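Local coordinates for serine-tRNA ligase (Naegleria fowleri, PDB 6BLJ), which probably charges tRNA(Ser) with serine in the cytosol, using ATP through a seryl-adenylate intermediate, as class II seryl-tRNA synthetases do, at residues A290-K295 against E337-T342; P303-G308 against W350-E355. All coordinates share one frame; numbering follows the deposited sequence.

Contact 1 (A290-K295 against E337-T342)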
loop_
_atom_site.group_PDB
_atom_site.type_symbol
_atom_site.label_atom_id
_atom_site.label_comp_id
_atom_site.label_asym_id
_atom_site.label_seq_id
_atom_site.Cartn_x
_atom_site.Cartn_y
_atom_site.Cartn_z
ATOM N N ALA A 290 18.232 -14.369 -3.138
ATOM C CA ALA A 290 18.246 -14.589 -1.692
ATOM C C ALA A 290 18.823 -15.959 -1.343
ATOM O O ALA A 290 19.418 -16.128 -0.275
ATOM C CB ALA A 290 16.830 -14.437 -1.120
ATOM N N PHE A 291 18.688 -16.928 -2.257
ATOM C CA PHE A 291 19.281 -18.256 -2.108
ATOM C C PHE A 291 20.775 -18.179 -1.811
ATOM O O PHE A 291 21.326 -19.075 -1.161
ATOM C CB PHE A 291 19.017 -19.048 -3.404
ATOM C CG PHE A 291 19.507 -20.485 -3.404
ATOM C CD1 PHE A 291 18.636 -21.529 -3.124
ATOM C CD2 PHE A 291 20.812 -20.797 -3.770
ATOM C CE1 PHE A 291 19.076 -22.866 -3.151
ATOM C CE2 PHE A 291 21.251 -22.114 -3.800
ATOM C CZ PHE A 291 20.387 -23.150 -3.493
ATOM N N HIS A 292 21.441 -17.115 -2.253
ATOM C CA HIS A 292 22.884 -16.988 -2.092
ATOM C C HIS A 292 23.289 -16.178 -0.869
ATOM O O HIS A 292 24.486 -15.938 -0.675
ATOM C CB HIS A 292 23.500 -16.389 -3.359
ATOM C CG HIS A 292 23.387 -17.303 -4.540
ATOM N ND1 HIS A 292 22.293 -17.299 -5.382
ATOM C CD2 HIS A 292 24.183 -18.314 -4.963
ATOM C CE1 HIS A 292 22.442 -18.240 -6.299
ATOM N NE2 HIS A 292 23.581 -18.868 -6.069
ATOM N N LEU A 293 22.328 -15.787 -0.032
ATOM C CA LEU A 293 22.615 -14.994 1.158
ATOM C C LEU A 293 23.789 -15.562 1.941
ATOM O O LEU A 293 23.798 -16.743 2.312
ATOM C CB LEU A 293 21.377 -14.939 2.056
ATOM C CG LEU A 293 21.557 -14.198 3.387
ATOM C CD1 LEU A 293 21.776 -12.711 3.171
ATOM C CD2 LEU A 293 20.363 -14.438 4.311
ATOM N N GLU A 294 24.784 -14.705 2.181
ATOM C CA GLU A 294 25.901 -14.992 3.088
ATOM C C GLU A 294 26.714 -16.212 2.669
ATOM O O GLU A 294 27.317 -16.884 3.504
ATOM C CB GLU A 294 25.401 -15.145 4.529
ATOM C CG GLU A 294 25.136 -13.788 5.195
ATOM C CD GLU A 294 24.096 -13.845 6.301
ATOM O OE1 GLU A 294 23.773 -14.960 6.752
ATOM O OE2 GLU A 294 23.588 -12.774 6.707
ATOM N N LYS A 295 26.777 -16.497 1.379
ATOM C CA LYS A 295 27.633 -17.565 0.887
ATOM C C LYS A 295 28.928 -16.988 0.320
ATOM O O LYS A 295 29.024 -15.801 0.009
ATOM C CB LYS A 295 26.899 -18.404 -0.160
ATOM C CG LYS A 295 25.781 -19.242 0.450
ATOM C CD LYS A 295 25.090 -20.110 -0.587
ATOM C CE LYS A 295 24.078 -21.055 0.065
ATOM N NZ LYS A 295 23.019 -21.464 -0.903
ATOM N N GLU A 337 13.825 -17.750 -16.379
ATOM C CA GLU A 337 14.782 -16.689 -16.099
ATOM C C GLU A 337 16.205 -17.242 -16.116
ATOM O O GLU A 337 16.462 -18.340 -15.601
ATOM C CB GLU A 337 14.459 -16.051 -14.723
ATOM C CG GLU A 337 15.365 -14.895 -14.306
ATOM C CD GLU A 337 14.977 -13.578 -14.970
ATOM O OE1 GLU A 337 13.999 -13.554 -15.756
ATOM O OE2 GLU A 337 15.641 -12.559 -14.688
ATOM N N GLN A 338 17.122 -16.505 -16.753
ATOM C CA GLN A 338 18.555 -16.752 -16.611
ATOM C C GLN A 338 19.081 -15.965 -15.419
ATOM O O GLN A 338 18.806 -14.768 -15.299
ATOM C CB GLN A 338 19.341 -16.330 -17.852
ATOM C CG GLN A 338 18.952 -16.972 -19.172
ATOM C CD GLN A 338 19.773 -16.383 -20.323
ATOM O OE1 GLN A 338 20.937 -16.705 -20.479
ATOM N NE2 GLN A 338 19.162 -15.509 -21.115
ATOM N N PHE A 339 19.839 -16.631 -14.551
ATOM C CA PHE A 339 20.438 -16.000 -13.375
ATOM C C PHE A 339 21.857 -16.532 -13.216
ATOM O O PHE A 339 22.057 -17.752 -13.192
ATOM C CB PHE A 339 19.607 -16.281 -12.108
ATOM C CG PHE A 339 20.075 -15.511 -10.888
ATOM C CD1 PHE A 339 21.163 -15.954 -10.135
ATOM C CD2 PHE A 339 19.437 -14.343 -10.509
ATOM C CE1 PHE A 339 21.599 -15.243 -9.028
ATOM C CE2 PHE A 339 19.863 -13.621 -9.399
ATOM C CZ PHE A 339 20.949 -14.067 -8.659
ATOM N N VAL A 340 22.850 -15.639 -13.140
ATOM C CA VAL A 340 24.249 -16.059 -13.101
ATOM C C VAL A 340 25.011 -15.305 -12.017
ATOM O O VAL A 340 24.882 -14.083 -11.887
ATOM C CB VAL A 340 24.944 -15.870 -14.465
ATOM C CG1 VAL A 340 26.379 -16.436 -14.408
ATOM C CG2 VAL A 340 24.154 -16.561 -15.579
ATOM N N VAL A 341 25.823 -16.047 -11.252
ATOM C CA VAL A 341 26.815 -15.492 -10.338
ATOM C C VAL A 341 28.184 -15.655 -10.998
ATOM O O VAL A 341 28.543 -16.765 -11.419
ATOM C CB VAL A 341 26.784 -16.215 -8.977
ATOM C CG1 VAL A 341 27.732 -15.545 -7.979
ATOM C CG2 VAL A 341 25.347 -16.334 -8.425
ATOM N N THR A 342 28.960 -14.569 -11.090
ATOM C CA THR A 342 30.296 -14.677 -11.695
ATOM C C THR A 342 31.382 -14.144 -10.771
ATOM O O THR A 342 31.130 -13.426 -9.798
ATOM C CB THR A 342 30.417 -13.924 -13.028
ATOM O OG1 THR A 342 30.562 -12.521 -12.760
ATOM C CG2 THR A 342 29.207 -14.174 -13.920
#
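H292 meets V341 and F339 in the class II synthetase core. Strand 332-342 belongs to the mixed, largely antiparallel sheet of this fold. Segment 290-295 follows helix 285-290 and lies over one face of that sheet as two overlapping beta turns, type I from A290 to L293 and type II from H292 to K295. The tight part is small and buried, and H292 is its centre. CG2 of V341 sits over one face of the imidazole, 4.0 Å from the ring centroid and 16° off the normal, a CH-pi contact. It is offset toward NE2, with V341 CG2 to H292 NE2 at 3.9 Å. F339 approaches the same ring obliquely, its CE1 4.1 Å from H292 CE1. The phenyl ring arrives there because CG of F339 is anti to the backbone N (chi1 -173°). F291 CD2 covers the opposite face of the imidazole, so the ring is packed between F291 and V341. The ring's rotation is further fixed by a hydrogen bond from H292 ND1 to the backbone O of I288. F339 also packs on I288 and A289, and its side chain lies about 11 Å from the bound AMP.

The loose side is the second turn, where E294 is exposed. Other parts of the loop are covered by the second subunit: F291 meets F216 of that subunit edge-to-face. K295 forms a salt bridge with E205 of the second subunit. Its NZ also donates to the backbone O of F291 at 2.9 Å, tilted 26° from the carbonyl plane.

Contact 2 (P303-G308 against W350-E355); sequences PIKYCG and WEMFDE
K305 and M352 bury the most surface here, followed by E355. They join strand 304-313 to helix 348-366, which packs on a face of the class II core sheet. The helix comes after strand 332-342, the antiparallel neighbour of strand 304-313. K305 leaves the strand toward the helix. Its chain is extended beyond CG, and this carries the ammonium group across to the carboxylate of E355. E355 reaches out from the helix to meet it, and the two side chains come from opposite directions. K305 NZ donates to E355 OE2 at 2.9 Å in a salt bridge, using the syn lone pair of that oxygen. OE2 is gripped twice, since it also has a hydrogen bond with the hydroxyl of Y241. Both partners probably help to keep the carboxylate ionised.

M352 supplies the apolar part. Its chain bends at chi2 and chi3, both 59°, and the bend brings the methyl CE up to the strand. CE lies 4.0 Å from K305 CE, so it packs on the aliphatic end of the lysine just before the charge. The same methyl meets the ring of P303, with M352 CE 4.1 Å from P303 CG. The proline is exposed and follows a cis peptide bond. On strand 332-342, M352 also packs on V340 and T342. A water also bridges the charged pair: it accepts from K305 NZ at 2.9 Å and donates to E355 OE1 at 3.1 Å.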
loop_
_atom_site.group_PDB
_atom_site.type_symbol
_atom_site.label_atom_id
_atom_site.label_comp_id
_atom_site.label_asym_id
_atom_site.label_seq_id
_atom_site.Cartn_x
_atom_site.Cartn_y
_atom_site.Cartn_z
ATOM N N PRO A 303 31.655 -19.694 -12.890
ATOM C CA PRO A 303 30.336 -19.108 -12.619
ATOM C C PRO A 303 29.263 -20.110 -12.188
ATOM O O PRO A 303 29.402 -21.313 -12.390
ATOM C CB PRO A 303 29.967 -18.480 -13.964
ATOM C CG PRO A 303 30.608 -19.398 -14.964
ATOM C CD PRO A 303 31.922 -19.813 -14.335
ATOM N N ILE A 304 28.194 -19.588 -11.594
ATOM C CA ILE A 304 27.025 -20.367 -11.194
ATOM C C ILE A 304 25.870 -19.944 -12.085
ATOM O O ILE A 304 25.475 -18.776 -12.073
ATOM C CB ILE A 304 26.677 -20.147 -9.715
ATOM C CG1 ILE A 304 27.859 -20.516 -8.822
ATOM C CG2 ILE A 304 25.445 -20.950 -9.331
ATOM C CD1 ILE A 304 27.657 -20.116 -7.393
ATOM N N LYS A 305 25.319 -20.882 -12.845
ATOM C CA LYS A 305 24.284 -20.581 -13.827
ATOM C C LYS A 305 22.995 -21.299 -13.442
ATOM O O LYS A 305 23.000 -22.517 -13.228
ATOM C CB LYS A 305 24.715 -21.005 -15.230
ATOM C CG LYS A 305 26.007 -20.352 -15.767
ATOM C CD LYS A 305 26.320 -20.903 -17.164
ATOM C CE LYS A 305 27.598 -20.320 -17.752
ATOM N NZ LYS A 305 27.835 -20.839 -19.128
ATOM N N TYR A 306 21.902 -20.544 -13.335
ATOM C CA TYR A 306 20.597 -21.088 -12.966
ATOM C C TYR A 306 19.570 -20.781 -14.041
ATOM O O TYR A 306 19.594 -19.706 -14.657
ATOM C CB TYR A 306 20.104 -20.524 -11.629
ATOM C CG TYR A 306 20.744 -21.182 -10.427
ATOM C CD1 TYR A 306 20.468 -22.504 -10.112
ATOM C CD2 TYR A 306 21.599 -20.471 -9.589
ATOM C CE1 TYR A 306 21.053 -23.129 -9.005
ATOM C CE2 TYR A 306 22.170 -21.077 -8.467
ATOM C CZ TYR A 306 21.890 -22.405 -8.189
ATOM O OH TYR A 306 22.454 -23.012 -7.098
ATOM N N CYS A 307 18.688 -21.748 -14.275
ATOM C CA CYS A 307 17.521 -21.615 -15.146
ATOM C C CYS A 307 16.317 -21.551 -14.211
ATOM O O CYS A 307 15.775 -22.581 -13.820
ATOM C CB CYS A 307 17.419 -22.813 -16.135
ATOM S SG CYS A 307 15.823 -22.901 -16.970
ATOM N N GLY A 308 15.918 -20.336 -13.837
ATOM C CA GLY A 308 14.864 -20.171 -12.844
ATOM C C GLY A 308 13.483 -20.310 -13.458
ATOM O O GLY A 308 13.222 -19.853 -14.568
ATOM N N TRP A 350 30.900 -8.938 -17.578
ATOM C CA TRP A 350 30.554 -8.313 -18.857
ATOM C C TRP A 350 30.546 -9.330 -19.991
ATOM O O TRP A 350 29.713 -9.245 -20.902
ATOM C CB TRP A 350 31.513 -7.145 -19.152
ATOM C CG TRP A 350 31.297 -6.072 -18.135
ATOM C CD1 TRP A 350 32.153 -5.678 -17.147
ATOM C CD2 TRP A 350 30.080 -5.341 -17.931
ATOM N NE1 TRP A 350 31.558 -4.717 -16.365
ATOM C CE2 TRP A 350 30.283 -4.497 -16.824
ATOM C CE3 TRP A 350 28.843 -5.311 -18.589
ATOM C CZ2 TRP A 350 29.297 -3.629 -16.361
ATOM C CZ3 TRP A 350 27.865 -4.445 -18.130
ATOM C CH2 TRP A 350 28.094 -3.621 -17.024
ATOM N N GLU A 351 31.465 -10.297 -19.962
ATOM C CA GLU A 351 31.389 -11.392 -20.924
ATOM C C GLU A 351 30.128 -12.226 -20.710
ATOM O O GLU A 351 29.481 -12.657 -21.675
ATOM C CB GLU A 351 32.650 -12.255 -20.829
ATOM C CG GLU A 351 33.910 -11.511 -21.259
ATOM C CD GLU A 351 35.189 -12.253 -20.912
ATOM O OE1 GLU A 351 35.109 -13.399 -20.423
ATOM O OE2 GLU A 351 36.278 -11.681 -21.117
ATOM N N MET A 352 29.743 -12.445 -19.455
ATOM C CA MET A 352 28.533 -13.218 -19.187
ATOM C C MET A 352 27.278 -12.467 -19.640
ATOM O O MET A 352 26.300 -13.090 -20.082
ATOM C CB MET A 352 28.463 -13.568 -17.697
ATOM C CG MET A 352 27.362 -14.551 -17.319
ATOM S SD MET A 352 27.533 -16.128 -18.184
ATOM C CE MET A 352 29.165 -16.665 -17.649
ATOM N N PHE A 353 27.283 -11.138 -19.514
ATOM C CA PHE A 353 26.191 -10.317 -20.025
ATOM C C PHE A 353 25.952 -10.594 -21.508
ATOM O O PHE A 353 24.819 -10.847 -21.933
ATOM C CB PHE A 353 26.526 -8.833 -19.779
ATOM C CG PHE A 353 25.476 -7.854 -20.281
ATOM C CD1 PHE A 353 24.448 -7.424 -19.442
ATOM C CD2 PHE A 353 25.529 -7.345 -21.571
ATOM C CE1 PHE A 353 23.488 -6.520 -19.886
ATOM C CE2 PHE A 353 24.571 -6.441 -22.021
ATOM C CZ PHE A 353 23.554 -6.025 -21.177
ATOM N N ASP A 354 27.028 -10.570 -22.307
ATOM C CA ASP A 354 26.923 -10.861 -23.735
ATOM C C ASP A 354 26.414 -12.277 -23.982
ATOM O O ASP A 354 25.620 -12.506 -24.904
ATOM C CB ASP A 354 28.290 -10.668 -24.413
ATOM C CG ASP A 354 28.742 -9.214 -24.427
ATOM O OD1 ASP A 354 27.890 -8.321 -24.263
ATOM O OD2 ASP A 354 29.945 -8.965 -24.615
ATOM N N GLU A 355 26.879 -13.244 -23.183
ATOM C CA GLU A 355 26.423 -14.622 -23.340
ATOM C C GLU A 355 24.925 -14.742 -23.069
ATOM O O GLU A 355 24.209 -15.435 -23.803
ATOM C CB GLU A 355 27.205 -15.555 -22.403
ATOM C CG GLU A 355 26.660 -16.995 -22.376
ATOM C CD GLU A 355 27.393 -17.924 -21.400
ATOM O OE1 GLU A 355 28.643 -17.924 -21.381
ATOM O OE2 GLU A 355 26.700 -18.645 -20.637
HETATM O O HOH W 1 30.462 -19.568 -19.478
#

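Both contacts use the same sheet, from different elements. Contact 1 sets a loop against strand 332-342. Contact 2 sets helix 348-366 against the neighbouring strand 304-313. The two strands pair antiparallel, with probable hydrogen bonds from G308 N to E337 O and from Y306 N to F339 O. Side chains alternate along 337-342: F339 and V341 face the loop of contact 1, while V340 packs on M352 of contact 2. The loop and helix thus cover opposite faces. Contact 1 is buried and relies on aromatic and methyl packing. Contact 2 is only partly buried and adds a salt bridge with a bridging water.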